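PDB 4OM9: serine protease pet from Escherichia coli, which acts as an autotransporter enterotoxin of enteroaggregative strains, a serine endopeptidase that probably cleaves the host cytoskeletal protein alpha-fodrin. Local coordinates for residues S152-F157 / S163-A168; K530-P535 / V541-R546; S553-N558 / Y562-Q567; S625-T630 / T635-I640. All coordinates share one frame; numbering follows the deposited sequence.

Overall arrangement
Interactions 1 to 4 follow one another along the chain, each closing before the next opens. Interaction 1 belongs to the N-terminal protease domain. Interactions 2 and 3 lie in the excursion between strands 514-520 and 576-583 of the beta-helix, each pairing a loop segment with one of the consecutive helices 543-550 and 552-558, and interaction 4 is a small hairpin between strands 618-622 and 640-644. Centres of 1 and 2 are about 14 Å apart and those of 2 and 3 about 18 Å, each pair in direct touch. Interaction 4 is about 23 Å, centre to centre, from interaction 2 and touches none of the others. The excursion thus lies against the protease domain, through Trp543 and Gln164.

Interaction 1: residues S152-F157 / S163-A168; sequences SGNTTF and SQTYQA
Ser152 turns OG opposite its backbone N (chi1 -172°), which carries the hydroxyl over to Gln167, while Thr165 sets CG2 anti to its own N, which puts the methyl against Gly153 and Asn154. The two segments are the legs of a loop that narrows into the short hairpin 156-157/160-161, in a protease domain of the chymotrypsin-like PA clan. Ser152 is held twice: its O accepts from Tyr166 N at 2.8 Å, and its OG donates to Gln167 O at 2.7 Å, tilted from that carbonyl plane. Nearer the hairpin, the bond from Thr155 N to Gln164 O is weak, and Asn154 CA adds a C-H contact to the same oxygen. Thr165 CG2 fills the middle of the contact, 3.4 Å from Asn154 N and also over the centre of one face of the Tyr166 ring. Outside the loop, Asp207 OD1 accepts from Gly153 N; Asp207 is part of a Gly-Asp-Ser-Gly-Ser run that probably carries the nucleophile, as in related proteases. At the hairpin end a water ties the legs together, donating to Asn154 OD1 at 2.8 Å and Thr155 O at 2.7 Å and accepting from Ser163 N at 3.1 Å.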
loop_
_atom_site.group_PDB
_atom_site.type_symbol
_atom_site.label_atom_id
_atom_site.label_comp_id
_atom_site.label_asym_id
_atom_site.label_seq_id
_atom_site.Cartn_x
_atom_site.Cartn_y
_atom_site.Cartn_z
ATOM N N SER A 152 14.301 -27.192 8.465
ATOM C CA SER A 152 14.664 -27.489 7.085
ATOM C C SER A 152 15.472 -28.770 6.928
ATOM O O SER A 152 16.581 -28.751 6.375
ATOM C CB SER A 152 15.440 -26.298 6.487
ATOM O OG SER A 152 15.644 -26.459 5.099
ATOM N N GLY A 153 14.919 -29.889 7.404
ATOM C CA GLY A 153 15.524 -31.192 7.184
ATOM C C GLY A 153 15.615 -31.592 5.717
ATOM O O GLY A 153 15.376 -30.788 4.834
ATOM N N ASN A 154 15.983 -32.841 5.458
ATOM C CA ASN A 154 16.017 -33.371 4.106
ATOM C C ASN A 154 14.629 -33.237 3.511
ATOM O O ASN A 154 13.658 -33.775 4.046
ATOM C CB ASN A 154 16.470 -34.827 4.099
ATOM C CG ASN A 154 17.072 -35.242 2.773
ATOM O OD1 ASN A 154 16.818 -34.627 1.738
ATOM N ND2 ASN A 154 17.875 -36.295 2.798
ATOM N N THR A 155 14.533 -32.504 2.412
ATOM C CA THR A 155 13.249 -31.964 2.014
ATOM C C THR A 155 12.630 -32.722 0.855
ATOM O O THR A 155 13.285 -33.028 -0.137
ATOM C CB THR A 155 13.394 -30.464 1.673
ATOM O OG1 THR A 155 13.673 -29.742 2.872
ATOM C CG2 THR A 155 12.112 -29.911 1.046
ATOM N N THR A 156 11.347 -33.018 1.001
ATOM C CA THR A 156 10.615 -33.811 0.024
ATOM C C THR A 156 9.207 -33.278 -0.116
ATOM O O THR A 156 8.587 -32.897 0.883
ATOM C CB THR A 156 10.543 -35.304 0.427
ATOM O OG1 THR A 156 11.855 -35.790 0.719
ATOM C CG2 THR A 156 9.958 -36.141 -0.701
ATOM N N PHE A 157 8.715 -33.264 -1.354
ATOM C CA PHE A 157 7.349 -32.846 -1.677
ATOM C C PHE A 157 6.627 -33.996 -2.375
ATOM O O PHE A 157 6.868 -34.231 -3.551
ATOM C CB PHE A 157 7.333 -31.602 -2.597
ATOM C CG PHE A 157 8.019 -30.397 -2.021
ATOM C CD1 PHE A 157 7.341 -29.527 -1.180
ATOM C CD2 PHE A 157 9.348 -30.115 -2.334
ATOM C CE1 PHE A 157 7.982 -28.393 -0.656
ATOM C CE2 PHE A 157 9.994 -28.990 -1.813
ATOM C CZ PHE A 157 9.314 -28.133 -0.971
ATOM N N SER A 163 16.690 -33.638 -2.228
ATOM C CA SER A 163 17.970 -34.009 -1.639
ATOM C C SER A 163 18.639 -32.800 -1.003
ATOM O O SER A 163 19.864 -32.744 -0.883
ATOM C CB SER A 163 18.890 -34.646 -2.681
ATOM O OG SER A 163 18.568 -36.017 -2.861
ATOM N N GLN A 164 17.828 -31.836 -0.586
ATOM C CA GLN A 164 18.364 -30.632 0.020
ATOM C C GLN A 164 18.149 -30.643 1.526
ATOM O O GLN A 164 17.026 -30.811 1.996
ATOM C CB GLN A 164 17.721 -29.381 -0.586
ATOM C CG GLN A 164 17.899 -29.212 -2.098
ATOM C CD GLN A 164 19.346 -29.090 -2.516
ATOM O OE1 GLN A 164 20.087 -28.235 -2.018
ATOM N NE2 GLN A 164 19.765 -29.959 -3.431
ATOM N N THR A 165 19.226 -30.459 2.283
ATOM C CA THR A 165 19.101 -30.322 3.730
ATOM C C THR A 165 19.709 -28.996 4.172
ATOM O O THR A 165 20.679 -28.522 3.572
ATOM C CB THR A 165 19.768 -31.495 4.480
ATOM O OG1 THR A 165 19.521 -32.713 3.778
ATOM C CG2 THR A 165 19.185 -31.629 5.866
ATOM N N TYR A 166 19.103 -28.387 5.190
ATOM C CA TYR A 166 19.598 -27.149 5.792
ATOM C C TYR A 166 19.596 -25.929 4.846
ATOM O O TYR A 166 20.297 -24.945 5.106
ATOM C CB TYR A 166 21.012 -27.370 6.361
ATOM C CG TYR A 166 21.045 -28.421 7.458
ATOM C CD1 TYR A 166 20.096 -28.415 8.482
ATOM C CD2 TYR A 166 21.998 -29.433 7.454
ATOM C CE1 TYR A 166 20.109 -29.363 9.479
ATOM C CE2 TYR A 166 22.019 -30.398 8.457
ATOM C CZ TYR A 166 21.074 -30.355 9.466
ATOM O OH TYR A 166 21.084 -31.320 10.458
ATOM N N GLN A 167 18.799 -25.993 3.779
ATOM C CA GLN A 167 18.520 -24.832 2.915
ATOM C C GLN A 167 17.522 -23.858 3.544
ATOM O O GLN A 167 16.399 -24.225 3.869
ATOM C CB GLN A 167 17.973 -25.284 1.556
ATOM C CG GLN A 167 18.965 -26.057 0.717
ATOM C CD GLN A 167 20.269 -25.292 0.498
ATOM O OE1 GLN A 167 20.289 -24.230 -0.147
ATOM N NE2 GLN A 167 21.361 -25.826 1.042
ATOM N N ALA A 168 17.938 -22.610 3.682
ATOM C CA ALA A 168 17.108 -21.559 4.258
ATOM C C ALA A 168 15.864 -21.286 3.405
ATOM O O ALA A 168 14.765 -21.074 3.943
ATOM C CB ALA A 168 17.949 -20.260 4.441
HETATM O O HOH W 1 14.939 -35.188 -0.245
#

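Interaction 2: residues K530-P535 / V541-R546; sequences KTNNCP and VDWVTR
Asn532 reaches across to Asp542 and Trp543, and its side chain carries this small contact from the loop side. Its CB lies 3.4 Å from Asp542 OD2. With CG opposite the backbone N (chi1 -176°), the amide continues past the carboxylate toward the indole, its plane 59° from that of the carboxylate and 73° from that of the ring. OD1, the oxygen branch, takes a hydrogen bond from a water at 2.6 Å; that water in turn accepts from Trp543 NE1 at 2.7 Å, so a single bridging molecule joins amide and indole. ND2, the other branch, turns back along its own segment and gives Cys534 O a long, weak bond of 3.5 Å. Asp542 itself is the N-cap of helix 543-550, the first helix of the excursion between beta-helix strands 514-520 and 576-583. Its OD1 accepts from Val544 N at 3.0 Å, met from above the carboxylate plane, and its OD2 forms a salt bridge with Arg527, outside the two segments. The capping bond and Arg527 together fix the carboxylate against which Asn532 CB rests. The charge of Arg527 and the helix N-terminus would both be expected to stabilise the ionised form of Asp542. One face of the Trp543 ring is covered by Val544 CG2, 3.6 Å above the plane. The indole also reaches the protease domain, where it touches Thr162 and meets Gln164 CG through its CZ2 at 3.9 Å.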
loop_
_atom_site.group_PDB
_atom_site.type_symbol
_atom_site.label_atom_id
_atom_site.label_comp_id
_atom_site.label_asym_id
_atom_site.label_seq_id
_atom_site.Cartn_x
_atom_site.Cartn_y
_atom_site.Cartn_z
ATOM N N LYS A 530 19.885 -20.085 -9.678
ATOM C CA LYS A 530 19.165 -20.617 -10.825
ATOM C C LYS A 530 19.779 -21.920 -11.361
ATOM O O LYS A 530 19.341 -22.456 -12.387
ATOM C CB LYS A 530 19.093 -19.551 -11.926
ATOM C CG LYS A 530 18.381 -18.262 -11.490
ATOM C CD LYS A 530 17.948 -17.423 -12.686
ATOM C CE LYS A 530 16.920 -18.160 -13.553
ATOM N NZ LYS A 530 16.474 -17.370 -14.747
ATOM N N THR A 531 20.774 -22.441 -10.650
ATOM C CA THR A 531 21.413 -23.693 -11.039
ATOM C C THR A 531 21.134 -24.811 -10.021
ATOM O O THR A 531 20.867 -24.544 -8.850
ATOM C CB THR A 531 22.939 -23.509 -11.191
ATOM O OG1 THR A 531 23.620 -24.316 -10.226
ATOM C CG2 THR A 531 23.327 -22.052 -10.973
ATOM N N ASN A 532 21.184 -26.056 -10.484
ATOM C CA ASN A 532 21.086 -27.222 -9.615
ATOM C C ASN A 532 22.401 -27.988 -9.632
ATOM O O ASN A 532 22.716 -28.679 -10.598
ATOM C CB ASN A 532 19.934 -28.136 -10.040
ATOM C CG ASN A 532 19.749 -29.321 -9.093
ATOM O OD1 ASN A 532 19.023 -29.238 -8.100
ATOM N ND2 ASN A 532 20.410 -30.426 -9.397
ATOM N N ASN A 533 23.161 -27.866 -8.551
ATOM C CA ASN A 533 24.539 -28.346 -8.508
ATOM C C ASN A 533 24.659 -29.859 -8.384
ATOM O O ASN A 533 25.466 -30.370 -7.614
ATOM C CB ASN A 533 25.292 -27.665 -7.359
ATOM C CG ASN A 533 25.419 -26.152 -7.560
ATOM O OD1 ASN A 533 24.665 -25.549 -8.329
ATOM N ND2 ASN A 533 26.376 -25.539 -6.868
ATOM N N CYS A 534 23.850 -30.566 -9.157
ATOM C CA CYS A 534 23.982 -32.000 -9.297
ATOM C C CYS A 534 23.808 -32.345 -10.768
ATOM O O CYS A 534 22.842 -31.916 -11.398
ATOM C CB CYS A 534 22.961 -32.734 -8.433
ATOM S SG CYS A 534 23.424 -34.438 -8.073
ATOM N N PRO A 535 24.760 -33.099 -11.329
ATOM C CA PRO A 535 24.751 -33.449 -12.755
ATOM C C PRO A 535 23.485 -34.195 -13.168
ATOM O O PRO A 535 22.899 -34.909 -12.349
ATOM C CB PRO A 535 25.981 -34.349 -12.905
ATOM C CG PRO A 535 26.256 -34.857 -11.520
ATOM C CD PRO A 535 25.880 -33.730 -10.614
ATOM N N VAL A 541 15.908 -34.492 -14.170
ATOM C CA VAL A 541 15.187 -33.222 -14.125
ATOM C C VAL A 541 15.333 -32.525 -12.767
ATOM O O VAL A 541 15.265 -33.161 -11.711
ATOM C CB VAL A 541 13.679 -33.404 -14.422
ATOM C CG1 VAL A 541 13.004 -32.048 -14.558
ATOM C CG2 VAL A 541 13.460 -34.234 -15.685
ATOM N N ASP A 542 15.550 -31.213 -12.821
ATOM C CA ASP A 542 15.646 -30.362 -11.638
ATOM C C ASP A 542 14.405 -30.515 -10.775
ATOM O O ASP A 542 13.275 -30.449 -11.279
ATOM C CB ASP A 542 15.818 -28.901 -12.064
ATOM C CG ASP A 542 16.324 -28.015 -10.947
ATOM O OD1 ASP A 542 16.054 -28.302 -9.760
ATOM O OD2 ASP A 542 16.998 -27.019 -11.269
ATOM N N TRP A 543 14.610 -30.721 -9.479
ATOM C CA TRP A 543 13.490 -30.900 -8.563
ATOM C C TRP A 543 12.620 -29.642 -8.534
ATOM O O TRP A 543 11.411 -29.713 -8.316
ATOM C CB TRP A 543 13.986 -31.251 -7.163
ATOM C CG TRP A 543 14.860 -30.208 -6.500
ATOM C CD1 TRP A 543 16.223 -30.140 -6.533
ATOM C CD2 TRP A 543 14.426 -29.101 -5.696
ATOM N NE1 TRP A 543 16.666 -29.070 -5.801
ATOM C CE2 TRP A 543 15.589 -28.419 -5.275
ATOM C CE3 TRP A 543 13.176 -28.627 -5.295
ATOM C CZ2 TRP A 543 15.531 -27.287 -4.461
ATOM C CZ3 TRP A 543 13.122 -27.501 -4.488
ATOM C CH2 TRP A 543 14.296 -26.845 -4.078
ATOM N N VAL A 544 13.249 -28.497 -8.759
ATOM C CA VAL A 544 12.543 -27.232 -8.903
ATOM C C VAL A 544 11.562 -27.295 -10.073
ATOM O O VAL A 544 10.391 -26.934 -9.935
ATOM C CB VAL A 544 13.542 -26.081 -9.099
ATOM C CG1 VAL A 544 12.832 -24.786 -9.514
ATOM C CG2 VAL A 544 14.336 -25.881 -7.828
ATOM N N THR A 545 12.051 -27.764 -11.216
ATOM C CA THR A 545 11.210 -28.007 -12.389
ATOM C C THR A 545 10.126 -29.050 -12.072
ATOM O O THR A 545 8.981 -28.936 -12.520
ATOM C CB THR A 545 12.065 -28.494 -13.599
ATOM O OG1 THR A 545 13.015 -27.484 -13.970
ATOM C CG2 THR A 545 11.193 -28.834 -14.807
ATOM N N ARG A 546 10.488 -30.065 -11.293
ATOM C CA ARG A 546 9.561 -31.169 -11.018
ATOM C C ARG A 546 8.372 -30.692 -10.186
ATOM O O ARG A 546 7.223 -31.101 -10.427
ATOM C CB ARG A 546 10.273 -32.319 -10.309
ATOM C CG ARG A 546 11.263 -33.064 -11.176
ATOM C CD ARG A 546 11.591 -34.447 -10.591
ATOM N NE ARG A 546 12.856 -34.938 -11.124
ATOM C CZ ARG A 546 13.304 -36.180 -11.010
ATOM N NH1 ARG A 546 12.584 -37.108 -10.389
ATOM N NH2 ARG A 546 14.476 -36.494 -11.539
HETATM O O HOH W 2 19.064 -27.737 -5.972
#

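Interaction 3: residues S553-N558 / Y562-Q567; sequences SVNQKN and YKSNNQ
Ser564 OG is gripped by two groups: Asn555 ND2 donates to it at 3.0 Å, with an N-H...O angle of 148°, and Glu551 OE1 is its second hydrogen-bond partner. The contact pins the end of the 3-10 segment, residues 562-563, and the loop after it, back onto helix 552-558, within the excursion between beta-helix strands 514-520 and 576-583. Asn555 points at the loop from the helix, its CG opposite the carbonyl carbon (chi1 -82°), and Ser564 OG lies almost exactly in its amide plane, well placed for one N-H. At the other end of the amide, OD1 takes part in hydrogen bonds with Thr560 OG1 and Trp9 NE1. Polar partners at both ends fix the rotation of this buried amide. Lys563 passes alongside, its CD 4.3 Å from Asn555 OD1, and forms a cation-pi pair with the same Trp9, so the N-terminal part of the chain shares in the contact. Farther on, Asn566 ND2 packs against Val544 CG1 on the preceding helix. The loop itself is shaped by an Asx turn, in which Asn565 OD1 accepts from Gln567 N at 3.0 Å, while Gln567 NE2 donates to Asn565 O at 2.8 Å.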
loop_
_atom_site.group_PDB
_atom_site.type_symbol
_atom_site.label_atom_id
_atom_site.label_comp_id
_atom_site.label_asym_id
_atom_site.label_seq_id
_atom_site.Cartn_x
_atom_site.Cartn_y
_atom_site.Cartn_z
ATOM N N SER A 553 -1.116 -29.020 -13.802
ATOM C CA SER A 553 -2.512 -29.262 -14.161
ATOM C C SER A 553 -3.474 -28.423 -13.348
ATOM O O SER A 553 -4.327 -27.745 -13.914
ATOM C CB SER A 553 -2.866 -30.748 -13.995
ATOM O OG SER A 553 -2.055 -31.536 -14.840
ATOM N N VAL A 554 -3.341 -28.477 -12.026
ATOM C CA VAL A 554 -4.219 -27.719 -11.146
ATOM C C VAL A 554 -3.975 -26.220 -11.301
ATOM O O VAL A 554 -4.874 -25.409 -11.072
ATOM C CB VAL A 554 -4.040 -28.128 -9.662
ATOM C CG1 VAL A 554 -2.679 -27.679 -9.121
ATOM C CG2 VAL A 554 -5.161 -27.550 -8.806
ATOM N N ASN A 555 -2.762 -25.852 -11.704
ATOM C CA ASN A 555 -2.436 -24.453 -11.934
ATOM C C ASN A 555 -3.018 -23.983 -13.267
ATOM O O ASN A 555 -3.432 -22.839 -13.398
ATOM C CB ASN A 555 -0.914 -24.223 -11.895
ATOM C CG ASN A 555 -0.362 -24.079 -10.470
ATOM O OD1 ASN A 555 -1.087 -23.734 -9.532
ATOM N ND2 ASN A 555 0.933 -24.327 -10.314
ATOM N N GLN A 556 -3.060 -24.868 -14.256
ATOM C CA GLN A 556 -3.658 -24.512 -15.544
ATOM C C GLN A 556 -5.178 -24.339 -15.447
ATOM O O GLN A 556 -5.747 -23.478 -16.111
ATOM C CB GLN A 556 -3.322 -25.554 -16.619
ATOM C CG GLN A 556 -1.846 -25.611 -17.043
ATOM C CD GLN A 556 -1.300 -24.294 -17.571
ATOM O OE1 GLN A 556 -2.051 -23.396 -17.949
ATOM N NE2 GLN A 556 0.026 -24.177 -17.599
ATOM N N LYS A 557 -5.835 -25.139 -14.614
ATOM C CA LYS A 557 -7.284 -25.028 -14.474
ATOM C C LYS A 557 -7.715 -23.829 -13.623
ATOM O O LYS A 557 -8.761 -23.229 -13.870
ATOM C CB LYS A 557 -7.866 -26.316 -13.886
ATOM C CG LYS A 557 -9.362 -26.471 -14.117
ATOM C CD LYS A 557 -9.710 -27.892 -14.553
ATOM C CE LYS A 557 -11.211 -28.149 -14.503
ATOM N NZ LYS A 557 -11.736 -28.130 -13.106
ATOM N N ASN A 558 -6.920 -23.476 -12.618
ATOM C CA ASN A 558 -7.258 -22.326 -11.786
ATOM C C ASN A 558 -6.569 -21.050 -12.255
ATOM O O ASN A 558 -6.853 -19.968 -11.747
ATOM C CB ASN A 558 -6.906 -22.601 -10.319
ATOM C CG ASN A 558 -7.687 -23.768 -9.741
ATOM O OD1 ASN A 558 -7.862 -24.788 -10.400
ATOM N ND2 ASN A 558 -8.167 -23.617 -8.510
ATOM N N TYR A 562 1.631 -18.910 -10.965
ATOM C CA TYR A 562 2.507 -18.080 -10.149
ATOM C C TYR A 562 2.901 -18.730 -8.798
ATOM O O TYR A 562 3.847 -18.289 -8.143
ATOM C CB TYR A 562 1.846 -16.722 -9.905
ATOM C CG TYR A 562 0.449 -16.778 -9.315
ATOM C CD1 TYR A 562 0.258 -16.942 -7.950
ATOM C CD2 TYR A 562 -0.679 -16.638 -10.124
ATOM C CE1 TYR A 562 -1.014 -16.984 -7.409
ATOM C CE2 TYR A 562 -1.948 -16.662 -9.589
ATOM C CZ TYR A 562 -2.112 -16.841 -8.230
ATOM O OH TYR A 562 -3.383 -16.882 -7.677
ATOM N N LYS A 563 2.183 -19.785 -8.415
ATOM C CA LYS A 563 2.381 -20.467 -7.133
ATOM C C LYS A 563 3.551 -21.423 -7.158
ATOM O O LYS A 563 4.067 -21.796 -6.117
ATOM C CB LYS A 563 1.127 -21.255 -6.729
ATOM C CG LYS A 563 -0.062 -20.423 -6.268
ATOM C CD LYS A 563 -1.240 -21.335 -5.915
ATOM C CE LYS A 563 -2.303 -20.610 -5.101
ATOM N NZ LYS A 563 -3.363 -21.543 -4.599
ATOM N N SER A 564 3.974 -21.823 -8.347
ATOM C CA SER A 564 4.972 -22.877 -8.455
ATOM C C SER A 564 6.105 -22.502 -9.407
ATOM O O SER A 564 6.874 -23.358 -9.848
ATOM C CB SER A 564 4.304 -24.177 -8.922
ATOM O OG SER A 564 3.103 -24.441 -8.202
ATOM N N ASN A 565 6.217 -21.219 -9.725
ATOM C CA ASN A 565 7.207 -20.786 -10.700
ATOM C C ASN A 565 8.520 -20.335 -10.072
ATOM O O ASN A 565 9.339 -19.711 -10.739
ATOM C CB ASN A 565 6.632 -19.659 -11.575
ATOM C CG ASN A 565 6.341 -18.369 -10.791
ATOM O OD1 ASN A 565 6.618 -18.264 -9.588
ATOM N ND2 ASN A 565 5.775 -17.381 -11.484
ATOM N N ASN A 566 8.709 -20.634 -8.789
ATOM C CA ASN A 566 9.949 -20.263 -8.088
ATOM C C ASN A 566 10.314 -18.755 -8.174
ATOM O O ASN A 566 11.484 -18.404 -8.119
ATOM C CB ASN A 566 11.119 -21.107 -8.626
ATOM C CG ASN A 566 12.296 -21.198 -7.647
ATOM O OD1 ASN A 566 12.119 -21.177 -6.432
ATOM N ND2 ASN A 566 13.501 -21.310 -8.190
ATOM N N GLN A 567 9.320 -17.875 -8.310
ATOM C CA GLN A 567 9.565 -16.423 -8.247
ATOM C C GLN A 567 8.936 -15.839 -6.996
ATOM O O GLN A 567 7.885 -16.308 -6.556
ATOM C CB GLN A 567 9.003 -15.692 -9.464
ATOM C CG GLN A 567 9.206 -16.391 -10.779
ATOM C CD GLN A 567 10.656 -16.484 -11.152
ATOM O OE1 GLN A 567 11.256 -15.503 -11.592
ATOM N NE2 GLN A 567 11.240 -17.668 -10.979
#

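Interaction 4: residues S625-T630 / T635-I640; sequences SGKNIT and TFRQDI
Residues 628-630 and 635-637 run antiparallel as the two arms of a short beta hairpin, with Ile629 and Phe636 as a non-hydrogen-bonded pair, Arg637 N donating to Asn628 O at 2.9 Å and Thr630 N to Thr635 O at 2.9 Å. Asn628 extends this pairing with its side chain: ND2 donates to Arg637 O at 2.8 Å, the acceptor lying in the amide plane. The same ND2 also bonds to Asp622 OD2, so two oxygens hold the amide. Its CB rests 3.4 Å from Phe636 CE1, and amide and ring run side by side, their planes 24° apart. Ile629 CD1 comes to the edge of that ring, 4.1 Å from Phe636 CD1. Beside Thr630, Arg637, bent at chi2 and chi3, brings its guanidinium back to the first arm. There NH1 gives Lys627 O a 2.7 Å bond at 159°, close to the planes of both the carbonyl and the guanidinium, while Thr630 CG2 lies over one guanidinium face, offset toward its rim. Along the chain the hairpin lies between strands 618-622 and 640-644; Phe636 meets the ring of Tyr419, and Gln638 OE1 bonds to Ile472 N on strand 471-473, tying the chain just after the second arm to an earlier strand.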
loop_
_atom_site.group_PDB
_atom_site.type_symbol
_atom_site.label_atom_id
_atom_site.label_comp_id
_atom_site.label_asym_id
_atom_site.label_seq_id
_atom_site.Cartn_x
_atom_site.Cartn_y
_atom_site.Cartn_z
ATOM N N SER A 625 12.896 -8.674 -3.808
ATOM C CA SER A 625 12.071 -8.080 -2.773
ATOM C C SER A 625 12.068 -8.950 -1.497
ATOM O O SER A 625 11.872 -10.170 -1.558
ATOM C CB SER A 625 10.645 -7.901 -3.310
ATOM O OG SER A 625 9.770 -7.480 -2.292
ATOM N N GLY A 626 12.300 -8.330 -0.347
ATOM C CA GLY A 626 12.299 -9.059 0.899
ATOM C C GLY A 626 13.604 -9.781 1.153
ATOM O O GLY A 626 13.855 -10.212 2.269
ATOM N N LYS A 627 14.448 -9.917 0.135
ATOM C CA LYS A 627 15.787 -10.483 0.348
ATOM C C LYS A 627 16.862 -9.674 -0.397
ATOM O O LYS A 627 17.709 -10.230 -1.106
ATOM C CB LYS A 627 15.813 -11.965 -0.078
ATOM C CG LYS A 627 15.286 -12.252 -1.465
ATOM C CD LYS A 627 14.701 -13.660 -1.544
ATOM C CE LYS A 627 15.655 -14.640 -2.207
ATOM N NZ LYS A 627 15.091 -16.037 -2.199
ATOM N N ASN A 628 16.809 -8.352 -0.239
ATOM C CA ASN A 628 17.694 -7.446 -0.962
ATOM C C ASN A 628 19.087 -7.282 -0.334
ATOM O O ASN A 628 20.027 -6.852 -1.003
ATOM C CB ASN A 628 17.042 -6.065 -1.076
ATOM C CG ASN A 628 15.758 -6.082 -1.894
ATOM O OD1 ASN A 628 14.665 -5.988 -1.343
ATOM N ND2 ASN A 628 15.892 -6.180 -3.216
ATOM N N ILE A 629 19.222 -7.603 0.948
ATOM C CA ILE A 629 20.506 -7.461 1.597
ATOM C C ILE A 629 21.341 -8.741 1.509
ATOM O O ILE A 629 20.844 -9.849 1.806
ATOM C CB ILE A 629 20.352 -7.071 3.074
ATOM C CG1 ILE A 629 19.458 -5.829 3.222
ATOM C CG2 ILE A 629 21.723 -6.861 3.718
ATOM C CD1 ILE A 629 19.891 -4.622 2.384
ATOM N N THR A 630 22.608 -8.582 1.113
ATOM C CA THR A 630 23.503 -9.721 0.898
ATOM C C THR A 630 24.816 -9.616 1.654
ATOM O O THR A 630 24.999 -8.725 2.487
ATOM C CB THR A 630 23.815 -9.897 -0.573
ATOM O OG1 THR A 630 24.283 -8.658 -1.104
ATOM C CG2 THR A 630 22.550 -10.293 -1.325
ATOM N N THR A 635 25.730 -4.985 1.440
ATOM C CA THR A 635 25.631 -5.010 0.000
ATOM C C THR A 635 24.154 -5.203 -0.343
ATOM O O THR A 635 23.408 -5.841 0.403
ATOM C CB THR A 635 26.526 -6.120 -0.593
ATOM O OG1 THR A 635 27.887 -5.668 -0.581
ATOM C CG2 THR A 635 26.138 -6.417 -2.035
ATOM N N PHE A 636 23.736 -4.628 -1.459
ATOM C CA PHE A 636 22.332 -4.572 -1.831
ATOM C C PHE A 636 22.154 -5.036 -3.257
ATOM O O PHE A 636 22.930 -4.661 -4.136
ATOM C CB PHE A 636 21.820 -3.152 -1.655
ATOM C CG PHE A 636 20.436 -2.923 -2.163
ATOM C CD1 PHE A 636 19.335 -3.144 -1.346
ATOM C CD2 PHE A 636 20.237 -2.444 -3.448
ATOM C CE1 PHE A 636 18.062 -2.891 -1.818
ATOM C CE2 PHE A 636 18.961 -2.198 -3.925
ATOM C CZ PHE A 636 17.875 -2.416 -3.116
ATOM N N ARG A 637 21.131 -5.857 -3.466
ATOM C CA ARG A 637 20.801 -6.402 -4.775
ATOM C C ARG A 637 19.366 -6.001 -5.129
ATOM O O ARG A 637 18.507 -5.881 -4.245
ATOM C CB ARG A 637 20.972 -7.935 -4.774
ATOM C CG ARG A 637 19.679 -8.715 -4.474
ATOM C CD ARG A 637 19.749 -9.767 -3.363
ATOM N NE ARG A 637 20.169 -11.083 -3.840
ATOM C CZ ARG A 637 19.925 -12.236 -3.215
ATOM N NH1 ARG A 637 19.225 -12.271 -2.088
ATOM N NH2 ARG A 637 20.371 -13.369 -3.733
ATOM N N GLN A 638 19.107 -5.755 -6.412
ATOM C CA GLN A 638 17.740 -5.515 -6.874
ATOM C C GLN A 638 17.630 -5.864 -8.349
ATOM O O GLN A 638 18.533 -5.583 -9.124
ATOM C CB GLN A 638 17.300 -4.061 -6.626
ATOM C CG GLN A 638 15.823 -3.787 -7.004
ATOM C CD GLN A 638 15.280 -2.456 -6.453
ATOM O OE1 GLN A 638 15.498 -1.376 -7.029
ATOM N NE2 GLN A 638 14.546 -2.537 -5.349
ATOM N N ASP A 639 16.531 -6.515 -8.716
ATOM C CA ASP A 639 16.275 -6.904 -10.096
ATOM C C ASP A 639 14.806 -6.678 -10.396
ATOM O O ASP A 639 13.930 -7.314 -9.816
ATOM C CB ASP A 639 16.648 -8.367 -10.351
ATOM C CG ASP A 639 16.665 -8.715 -11.830
ATOM O OD1 ASP A 639 16.291 -7.859 -12.653
ATOM O OD2 ASP A 639 17.059 -9.841 -12.178
ATOM N N ILE A 640 14.551 -5.766 -11.319
ATOM C CA ILE A 640 13.213 -5.266 -11.538
ATOM C C ILE A 640 12.585 -5.815 -12.808
ATOM O O ILE A 640 13.207 -5.829 -13.867
ATOM C CB ILE A 640 13.221 -3.730 -11.589
ATOM C CG1 ILE A 640 13.550 -3.177 -10.207
ATOM C CG2 ILE A 640 11.877 -3.198 -12.039
ATOM C CD1 ILE A 640 13.867 -1.729 -10.232
#